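Local coordinates for protein hydroquinone dioxygenase small subunit (Pseudomonas sp., PDB 4ZXA) that is the cupin-fold small subunit of a two-subunit, metal-dependent dioxygenase that probably opens the ring of hydroquinone, at residues E51-E64 against Q151-I165. Residues are numbered along the deposited sequence; the frame is centred on the assembly and turned at random.
Sequences EKVVVGLNLGYVVE and QTIKGPLSVEKWAEI
Lys52 O accepts Val159 N at 2.8 Å, and Val54 N returns a bond to Val159 O, setting the short, weakly bonded strand 158-159 parallel to strand 52-58, outermost in a mixed sheet of this chain's cupin fold. Strand 61-64, joined to 52-58 by a type I' turn, pairs antiparallel with 151-153 on the side away from 52-58. Val54, with CG1 anti to the backbone N (chi1 -179°), sets that methyl 3.6 Å from Trp162 CZ2, while its CG2 packs on Ser158 CB. Val55 O reaches the indole edge near CZ3, and Leu57 CB adds a further contact to CZ2. Glu160 OE2, in the ring plane, takes a straight bond from Trp162 NE1 (3.0 Å, 172°). Replacing Trp162 by an alanine is likely to open a gap beside Val54 and Leu57 and to leave Glu160 OE2 without this donor. Gly60 O accepts Lys154 N. Tyr61 lies alongside Ile153, the two side chains pointing the same way, and Val62 exchanges backbone bonds with Thr152, their CG2 methyls 3.5 Å apart. The extended chain of Glu64 carries OE2 to Ser158 OG, which donates at 2.7 Å and itself accepts Gly155 N.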
# COMPACT_ATOMS: atom_id res chain seq x y z
N GLU A 51 5.14 35.77 -29.23
CA GLU A 51 5.11 36.44 -27.94
C GLU A 51 5.64 35.42 -26.92
O GLU A 51 5.07 34.34 -26.75
CB GLU A 51 3.67 36.82 -27.61
CG GLU A 51 3.51 37.88 -26.55
CD GLU A 51 2.07 38.02 -26.12
OE1 GLU A 51 1.18 37.52 -26.85
OE2 GLU A 51 1.81 38.61 -25.04
N LYS A 52 6.74 35.76 -26.25
CA LYS A 52 7.35 34.85 -25.28
C LYS A 52 6.61 34.86 -23.93
O LYS A 52 6.92 35.64 -23.04
CB LYS A 52 8.84 35.20 -25.13
CG LYS A 52 9.60 35.18 -26.48
CD LYS A 52 11.04 35.74 -26.34
CE LYS A 52 12.09 34.63 -26.22
NZ LYS A 52 12.33 33.91 -27.55
N VAL A 53 5.60 34.01 -23.78
CA VAL A 53 4.74 34.09 -22.60
C VAL A 53 5.32 33.22 -21.51
O VAL A 53 5.46 32.00 -21.68
CB VAL A 53 3.26 33.65 -22.87
CG1 VAL A 53 2.45 33.71 -21.57
CG2 VAL A 53 2.60 34.52 -23.96
N VAL A 54 5.67 33.86 -20.39
CA VAL A 54 6.17 33.12 -19.25
C VAL A 54 5.05 32.27 -18.65
O VAL A 54 4.00 32.79 -18.27
CB VAL A 54 6.71 34.07 -18.17
CG1 VAL A 54 7.26 33.28 -16.98
CG2 VAL A 54 7.77 35.01 -18.77
N VAL A 55 5.30 30.96 -18.56
CA VAL A 55 4.37 30.02 -17.94
C VAL A 55 5.01 29.37 -16.71
O VAL A 55 4.32 28.75 -15.90
CB VAL A 55 3.87 28.94 -18.94
CG1 VAL A 55 3.01 29.60 -20.02
CG2 VAL A 55 5.04 28.22 -19.59
N GLY A 56 6.32 29.53 -16.56
CA GLY A 56 7.00 29.10 -15.36
C GLY A 56 8.07 30.11 -14.99
O GLY A 56 8.82 30.56 -15.86
N LEU A 57 8.16 30.45 -13.70
CA LEU A 57 9.17 31.39 -13.23
C LEU A 57 9.80 30.95 -11.90
O LEU A 57 9.10 30.83 -10.89
CB LEU A 57 8.56 32.79 -13.09
CG LEU A 57 9.48 33.85 -12.50
CD1 LEU A 57 10.75 34.00 -13.33
CD2 LEU A 57 8.73 35.17 -12.40
N ASN A 58 11.11 30.73 -11.90
CA ASN A 58 11.80 30.29 -10.68
C ASN A 58 13.10 31.04 -10.48
O ASN A 58 14.08 30.81 -11.20
CB ASN A 58 12.06 28.77 -10.70
CG ASN A 58 12.45 28.23 -9.32
OD1 ASN A 58 13.04 28.95 -8.52
ND2 ASN A 58 12.10 26.98 -9.04
N LEU A 59 13.11 31.95 -9.51
CA LEU A 59 14.30 32.75 -9.27
C LEU A 59 14.89 33.33 -10.57
O LEU A 59 16.10 33.28 -10.80
CB LEU A 59 15.37 31.93 -8.54
CG LEU A 59 16.40 32.79 -7.80
CD1 LEU A 59 15.77 33.39 -6.55
CD2 LEU A 59 17.65 31.99 -7.47
N GLY A 60 14.04 33.87 -11.44
CA GLY A 60 14.53 34.53 -12.62
C GLY A 60 14.75 33.61 -13.80
O GLY A 60 15.01 34.07 -14.90
N TYR A 61 14.67 32.30 -13.58
CA TYR A 61 14.68 31.37 -14.70
C TYR A 61 13.26 31.25 -15.23
O TYR A 61 12.28 31.34 -14.46
CB TYR A 61 15.25 30.02 -14.30
CG TYR A 61 16.67 30.17 -13.83
CD1 TYR A 61 17.72 30.15 -14.74
CD2 TYR A 61 16.97 30.37 -12.47
CE1 TYR A 61 19.03 30.33 -14.33
CE2 TYR A 61 18.29 30.53 -12.04
CZ TYR A 61 19.31 30.51 -12.98
OH TYR A 61 20.61 30.67 -12.59
N VAL A 62 13.13 31.08 -16.53
CA VAL A 62 11.78 31.04 -17.09
C VAL A 62 11.54 29.87 -18.01
O VAL A 62 12.46 29.36 -18.65
CB VAL A 62 11.40 32.37 -17.82
CG1 VAL A 62 11.27 33.54 -16.83
CG2 VAL A 62 12.39 32.70 -18.94
N VAL A 63 10.29 29.43 -18.03
CA VAL A 63 9.81 28.61 -19.13
C VAL A 63 8.81 29.45 -19.91
O VAL A 63 7.80 29.90 -19.36
CB VAL A 63 9.18 27.31 -18.65
CG1 VAL A 63 8.51 26.60 -19.82
CG2 VAL A 63 10.24 26.43 -18.02
N GLU A 64 9.12 29.70 -21.17
CA GLU A 64 8.26 30.49 -22.05
C GLU A 64 7.52 29.60 -23.04
O GLU A 64 8.05 28.58 -23.51
CB GLU A 64 9.09 31.54 -22.81
CG GLU A 64 9.75 32.58 -21.94
CD GLU A 64 10.81 33.37 -22.71
OE1 GLU A 64 11.26 32.87 -23.77
OE2 GLU A 64 11.18 34.48 -22.25
N GLN A 151 13.24 27.19 -22.85
CA GLN A 151 13.92 27.27 -21.56
C GLN A 151 14.99 28.37 -21.58
O GLN A 151 15.95 28.30 -22.35
CB GLN A 151 14.56 25.93 -21.24
CG GLN A 151 15.42 25.94 -19.98
CD GLN A 151 16.26 24.68 -19.90
OE1 GLN A 151 16.45 24.00 -20.91
NE2 GLN A 151 16.75 24.35 -18.71
N THR A 152 14.82 29.38 -20.74
CA THR A 152 15.73 30.52 -20.79
C THR A 152 15.69 31.33 -19.49
O THR A 152 15.30 30.81 -18.44
CB THR A 152 15.44 31.41 -22.03
OG1 THR A 152 16.47 32.40 -22.17
CG2 THR A 152 14.07 32.09 -21.92
N ILE A 153 16.07 32.61 -19.57
CA ILE A 153 16.07 33.48 -18.40
C ILE A 153 15.23 34.72 -18.65
O ILE A 153 15.27 35.27 -19.74
CB ILE A 153 17.52 33.89 -18.05
CG1 ILE A 153 18.35 32.63 -17.77
CG2 ILE A 153 17.55 34.88 -16.88
CD1 ILE A 153 19.81 32.89 -17.43
N LYS A 154 14.46 35.15 -17.66
CA LYS A 154 13.59 36.32 -17.82
C LYS A 154 14.38 37.47 -18.44
O LYS A 154 15.45 37.82 -17.95
CB LYS A 154 12.98 36.75 -16.48
CG LYS A 154 11.52 37.22 -16.54
CD LYS A 154 11.41 38.69 -16.27
CE LYS A 154 10.99 39.01 -14.86
NZ LYS A 154 9.55 38.75 -14.67
N GLY A 155 13.85 38.02 -19.53
CA GLY A 155 14.48 39.12 -20.24
C GLY A 155 13.49 40.17 -20.74
O GLY A 155 12.31 40.14 -20.39
N PRO A 156 13.98 41.11 -21.57
CA PRO A 156 13.22 42.24 -22.11
C PRO A 156 11.99 41.81 -22.91
O PRO A 156 11.01 42.56 -22.93
CB PRO A 156 14.20 42.91 -23.07
CG PRO A 156 15.54 42.49 -22.60
CD PRO A 156 15.37 41.10 -22.05
N LEU A 157 12.06 40.64 -23.55
CA LEU A 157 10.98 40.10 -24.37
C LEU A 157 9.97 39.22 -23.62
O LEU A 157 8.94 38.83 -24.18
CB LEU A 157 11.56 39.27 -25.52
CG LEU A 157 12.13 39.98 -26.76
CD1 LEU A 157 12.43 41.47 -26.51
CD2 LEU A 157 13.36 39.25 -27.31
N SER A 158 10.25 38.89 -22.36
CA SER A 158 9.40 37.95 -21.65
C SER A 158 8.12 38.63 -21.21
O SER A 158 8.14 39.70 -20.61
CB SER A 158 10.13 37.35 -20.45
OG SER A 158 11.35 36.75 -20.85
N VAL A 159 6.99 38.01 -21.51
CA VAL A 159 5.73 38.61 -21.12
C VAL A 159 5.12 37.83 -19.96
O VAL A 159 4.96 36.61 -20.04
CB VAL A 159 4.74 38.69 -22.30
CG1 VAL A 159 3.52 39.54 -21.93
CG2 VAL A 159 5.45 39.26 -23.52
N GLU A 160 4.79 38.54 -18.89
CA GLU A 160 4.06 37.93 -17.80
C GLU A 160 2.61 38.37 -17.84
O GLU A 160 2.30 39.56 -17.96
CB GLU A 160 4.68 38.31 -16.46
CG GLU A 160 6.04 37.67 -16.19
CD GLU A 160 6.64 38.15 -14.88
OE1 GLU A 160 7.24 39.24 -14.86
OE2 GLU A 160 6.49 37.45 -13.86
N LYS A 161 1.70 37.40 -17.75
CA LYS A 161 0.29 37.70 -17.68
C LYS A 161 -0.42 36.60 -16.92
O LYS A 161 -1.38 35.99 -17.42
CB LYS A 161 -0.32 37.90 -19.08
CG LYS A 161 0.11 36.88 -20.15
CD LYS A 161 -1.05 36.65 -21.13
CE LYS A 161 -0.59 36.54 -22.58
NZ LYS A 161 -1.70 36.01 -23.47
N TRP A 162 0.06 36.36 -15.70
CA TRP A 162 -0.42 35.26 -14.88
C TRP A 162 -1.95 35.27 -14.72
O TRP A 162 -2.61 34.25 -14.92
CB TRP A 162 0.29 35.24 -13.52
CG TRP A 162 1.79 35.22 -13.65
CD1 TRP A 162 2.63 36.28 -13.59
CD2 TRP A 162 2.62 34.07 -13.91
NE1 TRP A 162 3.93 35.87 -13.79
CE2 TRP A 162 3.95 34.52 -13.99
CE3 TRP A 162 2.35 32.70 -14.09
CZ2 TRP A 162 5.02 33.66 -14.24
CZ3 TRP A 162 3.42 31.84 -14.33
CH2 TRP A 162 4.74 32.33 -14.41
N ALA A 163 -2.51 36.42 -14.38
CA ALA A 163 -3.94 36.48 -14.10
C ALA A 163 -4.75 36.06 -15.32
O ALA A 163 -5.86 35.55 -15.20
CB ALA A 163 -4.34 37.88 -13.63
N GLU A 164 -4.17 36.24 -16.50
CA GLU A 164 -4.83 35.86 -17.74
C GLU A 164 -4.77 34.37 -18.02
O GLU A 164 -5.71 33.81 -18.59
CB GLU A 164 -4.20 36.58 -18.92
CG GLU A 164 -4.54 38.04 -19.07
CD GLU A 164 -3.97 38.60 -20.36
OE1 GLU A 164 -4.29 38.03 -21.44
OE2 GLU A 164 -3.20 39.58 -20.31
N ILE A 165 -3.66 33.73 -17.66
CA ILE A 165 -3.43 32.34 -18.07
C ILE A 165 -3.63 31.26 -17.00
O ILE A 165 -3.85 30.10 -17.34
CB ILE A 165 -2.05 32.13 -18.72
CG1 ILE A 165 -0.92 32.58 -17.79
CG2 ILE A 165 -1.98 32.84 -20.05
CD1 ILE A 165 0.41 31.89 -18.09
O HOH W 1 7.73 38.64 -26.74
O HOH W 2 2.60 34.94 -17.09
O HOH W 3 13.56 35.50 -22.13